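Local structure of Cap5O (Staphylococcus aureus, 3OJO) at residues Ala354-His358 with Ser382-Phe387; Phe321-Tyr325 with Ser335-Tyr341; Leu116-Lys121 with Val143-Phe149. The protein is a UDP-N-acetyl-mannosamine dehydrogenase of capsular polysaccharide biosynthesis that binds NAD as its cofactor. All coordinates share one frame; numbering follows the deposited sequence.

Contact 1 of 3, residues Ala354-His358 with Ser382-Phe387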
ATOM      1  N   ALA B 354     -33.390  -4.453   5.170  1.00 62.50           N
ATOM      2  CA  ALA B 354     -32.283  -3.762   5.809  1.00 60.44           C
ATOM      3  C   ALA B 354     -32.480  -3.527   7.290  1.00 62.52           C
ATOM      4  O   ALA B 354     -33.552  -3.100   7.709  1.00 61.82           O
ATOM      5  CB  ALA B 354     -32.034  -2.441   5.119  1.00 60.72           C
ATOM      6  N   TYR B 355     -31.418  -3.752   8.073  1.00 58.77           N
ATOM      7  CA  TYR B 355     -31.370  -3.484   9.506  1.00 58.02           C
ATOM      8  C   TYR B 355     -30.151  -2.612   9.837  1.00 60.80           C
ATOM      9  O   TYR B 355     -29.014  -3.047   9.664  1.00 58.25           O
ATOM     10  CB  TYR B 355     -31.372  -4.779  10.362  1.00 58.99           C
ATOM     11  CG  TYR B 355     -31.160  -4.489  11.834  1.00 61.51           C
ATOM     12  CD1 TYR B 355     -29.899  -4.616  12.415  1.00 63.06           C
ATOM     13  CD2 TYR B 355     -32.194  -3.989  12.623  1.00 62.89           C
ATOM     14  CE1 TYR B 355     -29.680  -4.287  13.752  1.00 63.24           C
ATOM     15  CE2 TYR B 355     -31.982  -3.642  13.959  1.00 64.18           C
ATOM     16  CZ  TYR B 355     -30.727  -3.814  14.525  1.00 70.50           C
ATOM     17  OH  TYR B 355     -30.512  -3.477  15.841  1.00 70.01           O
ATOM     18  N   ASP B 356     -30.397  -1.390  10.334  1.00 58.96           N
ATOM     19  CA  ASP B 356     -29.344  -0.486  10.792  1.00 59.05           C
ATOM     20  C   ASP B 356     -29.843   0.399  11.952  1.00 64.40           C
ATOM     21  O   ASP B 356     -30.722   1.236  11.741  1.00 64.72           O
ATOM     22  CB  ASP B 356     -28.690   0.326   9.653  1.00 60.30           C
ATOM     23  CG  ASP B 356     -27.324   0.894  10.013  1.00 63.78           C
ATOM     24  OD1 ASP B 356     -26.417   0.842   9.163  1.00 63.26           O
ATOM     25  OD2 ASP B 356     -27.181   1.434  11.121  1.00 68.17           O
ATOM     26  N   PRO B 357     -29.291   0.221  13.181  1.00 61.45           N
ATOM     27  CA  PRO B 357     -29.747   1.045  14.320  1.00 61.52           C
ATOM     28  C   PRO B 357     -29.381   2.528  14.224  1.00 66.69           C
ATOM     29  O   PRO B 357     -30.016   3.357  14.877  1.00 66.85           O
ATOM     30  CB  PRO B 357     -29.068   0.387  15.522  1.00 63.33           C
ATOM     31  CG  PRO B 357     -27.863  -0.277  14.968  1.00 67.65           C
ATOM     32  CD  PRO B 357     -28.233  -0.730  13.587  1.00 62.82           C
ATOM     33  N   HIS B 358     -28.353   2.855  13.421  1.00 62.92           N
ATOM     34  CA  HIS B 358     -27.851   4.210  13.220  1.00 62.07           C
ATOM     35  C   HIS B 358     -28.573   4.952  12.094  1.00 67.09           C
ATOM     36  O   HIS B 358     -28.568   6.183  12.093  1.00 66.78           O
ATOM     37  CB  HIS B 358     -26.335   4.176  12.966  1.00 62.46           C
ATOM     38  CG  HIS B 358     -25.568   3.544  14.084  1.00 65.35           C
ATOM     39  ND1 HIS B 358     -25.172   4.275  15.183  1.00 66.91           N
ATOM     40  CD2 HIS B 358     -25.183   2.259  14.249  1.00 66.97           C
ATOM     41  CE1 HIS B 358     -24.545   3.421  15.974  1.00 66.40           C
ATOM     42  NE2 HIS B 358     -24.518   2.197  15.450  1.00 66.76           N
ATOM     43  N   SER B 382     -21.659  -3.498   7.502  1.00 43.74           N
ATOM     44  CA  SER B 382     -21.100  -2.406   8.324  1.00 44.55           C
ATOM     45  C   SER B 382     -20.509  -2.935   9.620  1.00 49.20           C
ATOM     46  O   SER B 382     -21.026  -3.903  10.163  1.00 49.81           O
ATOM     47  CB  SER B 382     -22.148  -1.338   8.616  1.00 47.30           C
ATOM     48  OG  SER B 382     -22.641  -0.796   7.401  1.00 54.30           O
ATOM     49  N   ASP B 383     -19.425  -2.321  10.105  1.00 46.55           N
ATOM     50  CA  ASP B 383     -18.767  -2.744  11.343  1.00 47.13           C
ATOM     51  C   ASP B 383     -19.249  -1.949  12.597  1.00 53.27           C
ATOM     52  O   ASP B 383     -18.445  -1.432  13.383  1.00 53.04           O
ATOM     53  CB  ASP B 383     -17.221  -2.789  11.190  1.00 48.86           C
ATOM     54  CG  ASP B 383     -16.534  -1.475  10.843  1.00 59.02           C
ATOM     55  OD1 ASP B 383     -17.244  -0.473  10.586  1.00 60.50           O
ATOM     56  OD2 ASP B 383     -15.292  -1.457  10.796  1.00 66.48           O
ATOM     57  N   HIS B 384     -20.582  -1.889  12.779  1.00 50.32           N
ATOM     58  CA  HIS B 384     -21.215  -1.249  13.922  1.00 50.71           C
ATOM     59  C   HIS B 384     -20.863  -2.009  15.197  1.00 57.99           C
ATOM     60  O   HIS B 384     -20.857  -3.241  15.186  1.00 57.79           O
ATOM     61  CB  HIS B 384     -22.736  -1.220  13.743  1.00 50.86           C
ATOM     62  CG  HIS B 384     -23.200  -0.353  12.621  1.00 53.47           C
ATOM     63  ND1 HIS B 384     -22.712   0.928  12.450  1.00 54.85           N
ATOM     64  CD2 HIS B 384     -24.140  -0.592  11.683  1.00 55.47           C
ATOM     65  CE1 HIS B 384     -23.339   1.418  11.399  1.00 54.85           C
ATOM     66  NE2 HIS B 384     -24.213   0.542  10.904  1.00 55.57           N
ATOM     67  N   SER B 385     -20.556  -1.272  16.286  1.00 57.31           N
ATOM     68  CA  SER B 385     -20.191  -1.810  17.609  1.00 57.72           C
ATOM     69  C   SER B 385     -21.181  -2.856  18.115  1.00 61.99           C
ATOM     70  O   SER B 385     -20.767  -3.867  18.685  1.00 61.53           O
ATOM     71  CB  SER B 385     -20.067  -0.678  18.619  1.00 62.35           C
ATOM     72  OG  SER B 385     -18.869   0.048  18.399  1.00 74.36           O
ATOM     73  N   GLU B 386     -22.484  -2.626  17.849  1.00 58.88           N
ATOM     74  CA  GLU B 386     -23.604  -3.494  18.220  1.00 58.26           C
ATOM     75  C   GLU B 386     -23.468  -4.893  17.647  1.00 61.67           C
ATOM     76  O   GLU B 386     -23.915  -5.854  18.274  1.00 61.69           O
ATOM     77  CB  GLU B 386     -24.939  -2.877  17.769  1.00 59.68           C
ATOM     78  CG  GLU B 386     -25.249  -1.529  18.409  1.00 72.00           C
ATOM     79  CD  GLU B 386     -24.864  -0.296  17.612  1.00 91.11           C
ATOM     80  OE1 GLU B 386     -23.720  -0.236  17.104  1.00 71.70           O
ATOM     81  OE2 GLU B 386     -25.701   0.633  17.536  1.00 87.99           O
ATOM     82  N   PHE B 387     -22.843  -5.008  16.465  1.00 58.15           N
ATOM     83  CA  PHE B 387     -22.660  -6.270  15.745  1.00 57.60           C
ATOM     84  C   PHE B 387     -21.533  -7.156  16.291  1.00 62.16           C
ATOM     85  O   PHE B 387     -21.444  -8.322  15.912  1.00 62.10           O
ATOM     86  CB  PHE B 387     -22.495  -6.007  14.237  1.00 58.92           C
ATOM     87  CG  PHE B 387     -23.638  -5.321  13.509  1.00 60.21           C
ATOM     88  CD1 PHE B 387     -23.440  -4.748  12.255  1.00 63.06           C
ATOM     89  CD2 PHE B 387     -24.925  -5.305  14.045  1.00 61.69           C
ATOM     90  CE1 PHE B 387     -24.502  -4.152  11.560  1.00 63.86           C
ATOM     91  CE2 PHE B 387     -25.983  -4.704  13.351  1.00 64.59           C
ATOM     92  CZ  PHE B 387     -25.765  -4.131  12.114  1.00 62.69           C
TER

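Contact 2 of 3, residues Phe321-Tyr325 with Ser335-Tyr341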
ATOM      1  N   PHE B 321     -27.347  -6.157   7.350  1.00 50.06           N
ATOM      2  CA  PHE B 321     -26.962  -5.601   8.648  1.00 49.56           C
ATOM      3  C   PHE B 321     -25.940  -4.476   8.406  1.00 51.26           C
ATOM      4  O   PHE B 321     -24.765  -4.731   8.158  1.00 49.84           O
ATOM      5  CB  PHE B 321     -26.386  -6.707   9.551  1.00 51.58           C
ATOM      6  CG  PHE B 321     -27.362  -7.414  10.457  1.00 53.62           C
ATOM      7  CD1 PHE B 321     -26.942  -7.950  11.667  1.00 56.75           C
ATOM      8  CD2 PHE B 321     -28.694  -7.574  10.090  1.00 57.47           C
ATOM      9  CE1 PHE B 321     -27.837  -8.625  12.503  1.00 58.11           C
ATOM     10  CE2 PHE B 321     -29.595  -8.239  10.934  1.00 60.82           C
ATOM     11  CZ  PHE B 321     -29.157  -8.763  12.133  1.00 58.46           C
ATOM     12  N   GLY B 322     -26.422  -3.246   8.427  1.00 47.66           N
ATOM     13  CA  GLY B 322     -25.617  -2.063   8.177  1.00 46.83           C
ATOM     14  C   GLY B 322     -25.746  -1.554   6.757  1.00 49.41           C
ATOM     15  O   GLY B 322     -25.623  -2.324   5.802  1.00 48.19           O
ATOM     16  N   LEU B 323     -26.014  -0.247   6.616  1.00 46.83           N
ATOM     17  CA  LEU B 323     -26.178   0.441   5.330  1.00 46.60           C
ATOM     18  C   LEU B 323     -25.162   1.601   5.168  1.00 50.06           C
ATOM     19  O   LEU B 323     -25.192   2.315   4.166  1.00 50.33           O
ATOM     20  CB  LEU B 323     -27.609   0.972   5.187  1.00 46.86           C
ATOM     21  CG  LEU B 323     -28.779  -0.001   4.957  1.00 51.42           C
ATOM     22  CD1 LEU B 323     -30.058   0.773   4.886  1.00 54.90           C
ATOM     23  CD2 LEU B 323     -28.669  -0.700   3.638  1.00 50.69           C
ATOM     24  N   THR B 324     -24.243   1.743   6.129  1.00 45.93           N
ATOM     25  CA  THR B 324     -23.230   2.803   6.153  1.00 45.71           C
ATOM     26  C   THR B 324     -21.834   2.296   5.800  1.00 51.86           C
ATOM     27  O   THR B 324     -21.548   1.116   6.019  1.00 50.81           O
ATOM     28  CB  THR B 324     -23.195   3.448   7.557  1.00 47.20           C
ATOM     29  OG1 THR B 324     -22.802   2.467   8.525  1.00 39.87           O
ATOM     30  CG2 THR B 324     -24.522   4.092   7.944  1.00 41.97           C
ATOM     31  N   TYR B 325     -20.940   3.198   5.322  1.00 51.76           N
ATOM     32  CA  TYR B 325     -19.553   2.809   5.041  1.00 53.47           C
ATOM     33  C   TYR B 325     -18.809   2.611   6.348  1.00 59.19           C
ATOM     34  O   TYR B 325     -18.299   1.522   6.595  1.00 61.46           O
ATOM     35  CB  TYR B 325     -18.825   3.804   4.112  1.00 56.21           C
ATOM     36  CG  TYR B 325     -17.331   3.537   3.954  1.00 61.03           C
ATOM     37  CD1 TYR B 325     -16.863   2.329   3.429  1.00 63.24           C
ATOM     38  CD2 TYR B 325     -16.388   4.509   4.289  1.00 62.14           C
ATOM     39  CE1 TYR B 325     -15.495   2.083   3.277  1.00 63.15           C
ATOM     40  CE2 TYR B 325     -15.018   4.272   4.142  1.00 63.21           C
ATOM     41  CZ  TYR B 325     -14.575   3.061   3.624  1.00 70.13           C
ATOM     42  OH  TYR B 325     -13.225   2.834   3.456  1.00 68.14           O
ATOM     43  N   SER B 335     -22.130   4.896   0.097  1.00 45.09           N
ATOM     44  CA  SER B 335     -21.959   3.683   0.895  1.00 42.39           C
ATOM     45  C   SER B 335     -21.970   2.398   0.045  1.00 46.09           C
ATOM     46  O   SER B 335     -22.935   2.142  -0.699  1.00 46.00           O
ATOM     47  CB  SER B 335     -23.029   3.623   1.980  1.00 41.31           C
ATOM     48  OG  SER B 335     -23.288   2.308   2.434  1.00 42.05           O
ATOM     49  N   PRO B 336     -20.928   1.550   0.171  1.00 42.23           N
ATOM     50  CA  PRO B 336     -20.948   0.268  -0.562  1.00 41.19           C
ATOM     51  C   PRO B 336     -22.030  -0.691  -0.008  1.00 43.07           C
ATOM     52  O   PRO B 336     -22.597  -1.475  -0.757  1.00 41.05           O
ATOM     53  CB  PRO B 336     -19.527  -0.254  -0.400  1.00 43.00           C
ATOM     54  CG  PRO B 336     -19.034   0.354   0.892  1.00 47.83           C
ATOM     55  CD  PRO B 336     -19.722   1.685   1.019  1.00 43.71           C
ATOM     56  N   ALA B 337     -22.355  -0.574   1.299  1.00 41.06           N
ATOM     57  CA  ALA B 337     -23.387  -1.353   2.014  1.00 40.81           C
ATOM     58  C   ALA B 337     -24.792  -1.024   1.447  1.00 46.00           C
ATOM     59  O   ALA B 337     -25.596  -1.929   1.227  1.00 44.97           O
ATOM     60  CB  ALA B 337     -23.335  -1.042   3.502  1.00 40.53           C
ATOM     61  N   PHE B 338     -25.057   0.269   1.172  1.00 43.14           N
ATOM     62  CA  PHE B 338     -26.315   0.698   0.579  1.00 42.77           C
ATOM     63  C   PHE B 338     -26.362   0.256  -0.855  1.00 45.81           C
ATOM     64  O   PHE B 338     -27.427  -0.143  -1.316  1.00 46.38           O
ATOM     65  CB  PHE B 338     -26.525   2.220   0.674  1.00 44.86           C
ATOM     66  CG  PHE B 338     -27.931   2.578   0.268  1.00 47.35           C
ATOM     67  CD1 PHE B 338     -28.979   2.487   1.177  1.00 51.38           C
ATOM     68  CD2 PHE B 338     -28.228   2.910  -1.048  1.00 50.39           C
ATOM     69  CE1 PHE B 338     -30.287   2.777   0.793  1.00 51.71           C
ATOM     70  CE2 PHE B 338     -29.548   3.156  -1.440  1.00 53.44           C
ATOM     71  CZ  PHE B 338     -30.563   3.096  -0.513  1.00 51.09           C
ATOM     72  N   ASP B 339     -25.219   0.334  -1.572  1.00 41.30           N
ATOM     73  CA  ASP B 339     -25.108  -0.109  -2.964  1.00 40.26           C
ATOM     74  C   ASP B 339     -25.497  -1.569  -3.139  1.00 43.30           C
ATOM     75  O   ASP B 339     -26.224  -1.899  -4.079  1.00 41.83           O
ATOM     76  CB  ASP B 339     -23.710   0.173  -3.500  1.00 41.98           C
ATOM     77  CG  ASP B 339     -23.503   1.641  -3.815  1.00 52.02           C
ATOM     78  OD1 ASP B 339     -22.450   1.979  -4.416  1.00 53.51           O
ATOM     79  OD2 ASP B 339     -24.403   2.453  -3.491  1.00 51.47           O
ATOM     80  N   ILE B 340     -25.118  -2.412  -2.153  1.00 41.07           N
ATOM     81  CA  ILE B 340     -25.432  -3.845  -2.110  1.00 41.09           C
ATOM     82  C   ILE B 340     -26.927  -4.029  -1.890  1.00 46.84           C
ATOM     83  O   ILE B 340     -27.554  -4.781  -2.635  1.00 46.86           O
ATOM     84  CB  ILE B 340     -24.546  -4.628  -1.080  1.00 43.40           C
ATOM     85  CG1 ILE B 340     -23.058  -4.609  -1.516  1.00 44.56           C
ATOM     86  CG2 ILE B 340     -25.015  -6.073  -0.917  1.00 43.00           C
ATOM     87  CD1 ILE B 340     -22.035  -4.739  -0.446  1.00 45.73           C
ATOM     88  N   TYR B 341     -27.493  -3.327  -0.883  1.00 44.61           N
ATOM     89  CA  TYR B 341     -28.917  -3.374  -0.511  1.00 44.98           C
ATOM     90  C   TYR B 341     -29.814  -3.075  -1.711  1.00 47.55           C
ATOM     91  O   TYR B 341     -30.727  -3.827  -1.991  1.00 47.89           O
ATOM     92  CB  TYR B 341     -29.201  -2.402   0.658  1.00 46.79           C
ATOM     93  CG  TYR B 341     -30.667  -2.082   0.878  1.00 48.73           C
ATOM     94  CD1 TYR B 341     -31.507  -2.983   1.529  1.00 50.50           C
ATOM     95  CD2 TYR B 341     -31.224  -0.894   0.398  1.00 49.40           C
ATOM     96  CE1 TYR B 341     -32.865  -2.709   1.703  1.00 51.55           C
ATOM     97  CE2 TYR B 341     -32.579  -0.612   0.566  1.00 49.93           C
ATOM     98  CZ  TYR B 341     -33.391  -1.516   1.227  1.00 55.44           C
ATOM     99  OH  TYR B 341     -34.715  -1.229   1.401  1.00 55.66           O
TER

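Contact 3 of 3, residues Leu116-Lys121 with Val143-Phe149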
ATOM      1  N   LEU B 116     -16.420  36.983  -1.902  1.00 52.14           N
ATOM      2  CA  LEU B 116     -15.784  37.989  -2.756  1.00 51.65           C
ATOM      3  C   LEU B 116     -16.272  39.439  -2.589  1.00 58.70           C
ATOM      4  O   LEU B 116     -15.414  40.302  -2.376  1.00 58.78           O
ATOM      5  CB  LEU B 116     -15.825  37.577  -4.230  1.00 50.88           C
ATOM      6  CG  LEU B 116     -15.078  36.330  -4.668  1.00 54.66           C
ATOM      7  CD1 LEU B 116     -15.069  36.232  -6.165  1.00 53.68           C
ATOM      8  CD2 LEU B 116     -13.651  36.268  -4.093  1.00 56.74           C
ATOM      9  N   PRO B 117     -17.605  39.755  -2.651  1.00 56.42           N
ATOM     10  CA  PRO B 117     -18.033  41.160  -2.478  1.00 56.33           C
ATOM     11  C   PRO B 117     -17.721  41.796  -1.120  1.00 60.63           C
ATOM     12  O   PRO B 117     -17.799  43.013  -0.992  1.00 60.84           O
ATOM     13  CB  PRO B 117     -19.548  41.102  -2.704  1.00 57.75           C
ATOM     14  CG  PRO B 117     -19.807  39.823  -3.373  1.00 62.14           C
ATOM     15  CD  PRO B 117     -18.773  38.882  -2.887  1.00 57.82           C
ATOM     16  N   PHE B 118     -17.387  40.986  -0.113  1.00 57.08           N
ATOM     17  CA  PHE B 118     -17.119  41.459   1.242  1.00 56.90           C
ATOM     18  C   PHE B 118     -15.636  41.585   1.564  1.00 61.00           C
ATOM     19  O   PHE B 118     -15.288  42.061   2.645  1.00 59.97           O
ATOM     20  CB  PHE B 118     -17.838  40.559   2.260  1.00 58.80           C
ATOM     21  CG  PHE B 118     -19.313  40.395   1.961  1.00 60.50           C
ATOM     22  CD1 PHE B 118     -20.237  41.330   2.410  1.00 63.64           C
ATOM     23  CD2 PHE B 118     -19.770  39.328   1.198  1.00 62.59           C
ATOM     24  CE1 PHE B 118     -21.591  41.195   2.104  1.00 64.78           C
ATOM     25  CE2 PHE B 118     -21.122  39.195   0.889  1.00 65.57           C
ATOM     26  CZ  PHE B 118     -22.027  40.121   1.353  1.00 63.97           C
ATOM     27  N   LEU B 119     -14.765  41.171   0.624  1.00 59.14           N
ATOM     28  CA  LEU B 119     -13.317  41.172   0.793  1.00 60.26           C
ATOM     29  C   LEU B 119     -12.682  42.540   0.931  1.00 66.73           C
ATOM     30  O   LEU B 119     -12.937  43.435   0.129  1.00 66.18           O
ATOM     31  CB  LEU B 119     -12.622  40.381  -0.321  1.00 60.36           C
ATOM     32  CG  LEU B 119     -12.644  38.857  -0.204  1.00 64.71           C
ATOM     33  CD1 LEU B 119     -11.887  38.231  -1.345  1.00 63.99           C
ATOM     34  CD2 LEU B 119     -12.058  38.397   1.117  1.00 67.33           C
ATOM     35  N   LYS B 120     -11.835  42.679   1.953  1.00 65.26           N
ATOM     36  CA  LYS B 120     -11.089  43.892   2.275  1.00 66.00           C
ATOM     37  C   LYS B 120      -9.609  43.524   2.418  1.00 71.07           C
ATOM     38  O   LYS B 120      -9.293  42.361   2.676  1.00 71.79           O
ATOM     39  CB  LYS B 120     -11.606  44.522   3.595  1.00 69.15           C
ATOM     40  CG  LYS B 120     -13.136  44.663   3.730  1.00 86.53           C
ATOM     41  CD  LYS B 120     -13.708  45.908   3.051  1.00 97.48           C
ATOM     42  CE  LYS B 120     -15.204  46.046   3.261  1.00109.86           C
ATOM     43  NZ  LYS B 120     -15.998  45.275   2.257  1.00119.81           N
ATOM     44  N   LYS B 121      -8.699  44.504   2.239  1.00 65.99           N
ATOM     45  CA  LYS B 121      -7.265  44.246   2.387  1.00 64.43           C
ATOM     46  C   LYS B 121      -6.932  43.802   3.823  1.00 65.82           C
ATOM     47  O   LYS B 121      -7.521  44.319   4.778  1.00 64.41           O
ATOM     48  CB  LYS B 121      -6.428  45.451   1.931  1.00 65.91           C
ATOM     49  CG  LYS B 121      -6.339  45.555   0.409  1.00 75.65           C
ATOM     50  CD  LYS B 121      -5.555  46.757  -0.075  1.00 84.03           C
ATOM     51  CE  LYS B 121      -5.220  46.665  -1.551  1.00 91.27           C
ATOM     52  NZ  LYS B 121      -6.429  46.702  -2.433  1.00 98.07           N
ATOM     53  N   VAL B 143      -8.858  33.846  -9.081  1.00 52.64           N
ATOM     54  CA  VAL B 143     -10.139  34.495  -8.799  1.00 50.81           C
ATOM     55  C   VAL B 143      -9.895  35.734  -7.916  1.00 54.88           C
ATOM     56  O   VAL B 143     -10.444  36.805  -8.188  1.00 54.14           O
ATOM     57  CB  VAL B 143     -11.147  33.488  -8.175  1.00 52.90           C
ATOM     58  CG1 VAL B 143     -12.383  34.187  -7.617  1.00 52.18           C
ATOM     59  CG2 VAL B 143     -11.551  32.427  -9.192  1.00 52.47           C
ATOM     60  N   ILE B 144      -9.062  35.580  -6.878  1.00 51.53           N
ATOM     61  CA  ILE B 144      -8.741  36.654  -5.957  1.00 52.44           C
ATOM     62  C   ILE B 144      -7.871  37.714  -6.628  1.00 61.52           C
ATOM     63  O   ILE B 144      -8.127  38.906  -6.467  1.00 62.35           O
ATOM     64  CB  ILE B 144      -8.156  36.094  -4.634  1.00 55.12           C
ATOM     65  CG1 ILE B 144      -9.290  35.718  -3.650  1.00 56.02           C
ATOM     66  CG2 ILE B 144      -7.256  37.105  -3.983  1.00 54.24           C
ATOM     67  CD1 ILE B 144      -9.859  34.404  -3.786  1.00 67.30           C
ATOM     68  N   GLU B 145      -6.878  37.282  -7.420  1.00 60.24           N
ATOM     69  CA  GLU B 145      -5.987  38.193  -8.147  1.00 60.34           C
ATOM     70  C   GLU B 145      -6.708  38.995  -9.241  1.00 65.54           C
ATOM     71  O   GLU B 145      -6.258  40.085  -9.601  1.00 64.70           O
ATOM     72  CB  GLU B 145      -4.740  37.467  -8.658  1.00 61.36           C
ATOM     73  CG  GLU B 145      -3.689  37.342  -7.559  1.00 68.45           C
ATOM     74  CD  GLU B 145      -2.424  36.577  -7.888  1.00 85.42           C
ATOM     75  OE1 GLU B 145      -2.484  35.672  -8.751  1.00 63.22           O
ATOM     76  OE2 GLU B 145      -1.374  36.876  -7.274  1.00 82.56           O
ATOM     77  N   ASN B 146      -7.867  38.489  -9.702  1.00 63.36           N
ATOM     78  CA  ASN B 146      -8.733  39.146 -10.682  1.00 64.02           C
ATOM     79  C   ASN B 146      -9.360  40.413 -10.098  1.00 70.17           C
ATOM     80  O   ASN B 146      -9.703  41.331 -10.848  1.00 69.79           O
ATOM     81  CB  ASN B 146      -9.815  38.203 -11.178  1.00 64.53           C
ATOM     82  CG  ASN B 146      -9.956  38.236 -12.678  1.00 92.43           C
ATOM     83  OD1 ASN B 146     -10.940  38.747 -13.230  1.00 80.18           O
ATOM     84  ND2 ASN B 146      -8.941  37.738 -13.372  1.00 88.74           N
ATOM     85  N   LEU B 147      -9.503  40.455  -8.755  1.00 67.71           N
ATOM     86  CA  LEU B 147      -9.975  41.606  -7.965  1.00 67.76           C
ATOM     87  C   LEU B 147      -8.703  42.386  -7.612  1.00 73.64           C
ATOM     88  O   LEU B 147      -7.632  41.834  -7.837  1.00 72.68           O
ATOM     89  CB  LEU B 147     -10.636  41.104  -6.670  1.00 67.66           C
ATOM     90  CG  LEU B 147     -11.719  40.034  -6.809  1.00 71.84           C
ATOM     91  CD1 LEU B 147     -12.128  39.491  -5.465  1.00 71.70           C
ATOM     92  CD2 LEU B 147     -12.923  40.579  -7.522  1.00 74.48           C
ATOM     93  N   GLY B 148      -8.776  43.544  -6.975  1.00 73.17           N
ATOM     94  CA  GLY B 148      -7.556  44.283  -6.637  1.00 73.94           C
ATOM     95  C   GLY B 148      -6.723  43.663  -5.529  1.00 78.43           C
ATOM     96  O   GLY B 148      -6.472  44.327  -4.516  1.00 79.09           O
ATOM     97  N   PHE B 149      -6.281  42.392  -5.705  1.00 73.51           N
ATOM     98  CA  PHE B 149      -5.547  41.678  -4.659  1.00 73.61           C
ATOM     99  C   PHE B 149      -4.249  40.972  -5.052  1.00 76.20           C
ATOM    100  O   PHE B 149      -4.127  40.456  -6.167  1.00 74.83           O
ATOM    101  CB  PHE B 149      -6.477  40.718  -3.895  1.00 75.90           C
ATOM    102  CG  PHE B 149      -7.460  41.366  -2.945  1.00 78.04           C
ATOM    103  CD1 PHE B 149      -7.040  41.870  -1.717  1.00 81.00           C
ATOM    104  CD2 PHE B 149      -8.817  41.428  -3.254  1.00 80.95           C
ATOM    105  CE1 PHE B 149      -7.950  42.469  -0.835  1.00 82.05           C
ATOM    106  CE2 PHE B 149      -9.730  42.016  -2.363  1.00 83.69           C
ATOM    107  CZ  PHE B 149      -9.289  42.527  -1.156  1.00 81.32           C
TER

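Contact 1 of 3, residues Ala354-His358 with Ser382-Phe387
Pro357 faces Glu386 and His358 faces His384 with CA atoms 8.6 Å apart in either pair, so the backbones stay well separated and side chains alone bridge them. The 354-358 segment leaves the end of a strand, while 382-387 is a loop whose last residues turn helically. Two histidine-carboxylate hydrogen bonds organise the meeting, running in opposite directions across it. NE2 of His384 donates to Asp356 OD1 at 2.8 Å; the oxygen lies close to the imidazole plane, but the N-H comes to the syn side of the carboxylate from well outside the carboxylate plane. Conversely, NE2 of His358 donates to Glu386 OE1 at 3.0 Å, a fairly straight bond (162°) that uses the syn lone pair, with ring and carboxylate nearly perpendicular.

Both segments follow the C-terminal ends of strands in the five-stranded parallel sheet of the domain that, by family, probably binds UDP: strands 351-355 and 377-380 flank strand 317-321. Asp356 ties the loops together, since OD1 also accepts from Leu323 N and OD2 forms an Asx turn with His358 N at 2.9 Å through its anti lone pair. The His384 ring is gripped at both nitrogens, ND1 bonding to Asp328 N. On one face of that ring sits Ser382 CB and on the opposite face His358 CD2, 3.3 Å from His384 ND1.

On the strand side, Tyr355 has CG anti to its own N (chi1 173°), which carries the ring edge to that of Phe387. There Tyr355 CE1 lies 3.7 Å from Phe387 CE2. Both rings also meet that of Phe321, at the end of strand 317-321.

Contact 2 of 3, residues Phe321-Tyr325 with Ser335-Tyr341
Leu323 and Ala337 bring their CA atoms to 4.7 Å, and Tyr325 and Ser335 theirs to 4.9 Å, a very close approach of a loop to the first turn of a helix. The Ser335 hydroxyl joins loop and helix. From the N-cap position, Ser335 OG accepts from Phe338 N at 3.0 Å in a good line (160°) and gives its own hydrogen to Leu323 O at 2.6 Å. That donor stands above the carbonyl plane instead of on a lone pair. With OG turned anti to the serine N (chi1 156°), one oxygen serves the helix start and the loop at once.

Beside it, the methyl of Ala337 presses on the loop backbone, CB lying 3.5 Å from Gly322 O and close to Leu323 C. Gly322 adopts backbone angles that suit only glycine, because a CB would jam against the preceding carbonyl. One branch of Leu323 does most of the apolar work: CD2 rests 3.5 Å from Tyr341 CB and 4.0 Å from Phe338 CD1, reaching between residues one helical turn apart. At the other end, Tyr325 CD1 meets Pro336 CD at 3.8 Å, the two side chains passing at an oblique angle.

The arrangement starts a right-handed beta-alpha-beta crossover, in which strand 317-321 leads through this loop to helix 336-346 and on to the parallel strand 351-355. Ala354 on that strand touches both Leu323 and Tyr341, while on another side of the helix Ile340 packs against helix 286-312 and strand 377-380.

Contact 3 of 3, residues Leu116-Lys121 with Val143-Phe149
In the Rossmann-type NAD-binding domain, Leu116 and Leu119 meet Val143, Ile144, Leu147 and Phe149 where two successive helices give way to loops leading into strands. Helix 106-115 runs on into the 3-10 turn that begins at Leu116 and then to strand 124-127; helix 135-145 is followed by a loop that leads to strand 156-159. Leu116 spreads its two methyls over the neighbouring segment: CD1 lies 3.7 Å from Val143 CG1, whereas CD2 lies 3.8 Å from Leu147 CD1, both at about a right angle. Leu112, one turn earlier, extends this patch by touching Val143 and Ile144. Leu119 CD1 adds looser contacts with Ile144 and Leu147.

Farther along, the Phe149 ring meets the 119-121 segment: Lys120 C lies at its edge, near the ring plane, 3.7 Å from Phe149 CZ, while Leu119 CB and Lys121 CG approach obliquely, near CE2 and CE1. Lys121 itself runs extended before bending at its last torsion (chi4 65°), which brings the ammonium round to Gly148, the centre of an inverse gamma turn. There NZ donates to Gly148 O at 3.2 Å, almost in line with the carbonyl bond (161°).

Contacts 1 and 2 form one continuous network, their centres 10 Å apart, whereas contact 3 belongs to the NAD-binding domain, 44 to 48 Å away between centres and on the opposite side of the chain's centre. The 321-325 loop joins the first two: besides the tie from Asp356, Ser382 OG lies 2.6 Å from Thr324 O, a probable hydrogen bond. Contact 2 comes close to a ligand: the Tyr325 side chain is about 5 Å from a pyridine-2,6-dicarboxylic acid and about 11 Å from NAD, and that of Ser335 about 7 Å from the side chain of the NAD-binding Arg333. Contact 3, although within the NAD-binding domain, comes no nearer NAD than about 12 Å, from the Leu116 side chain.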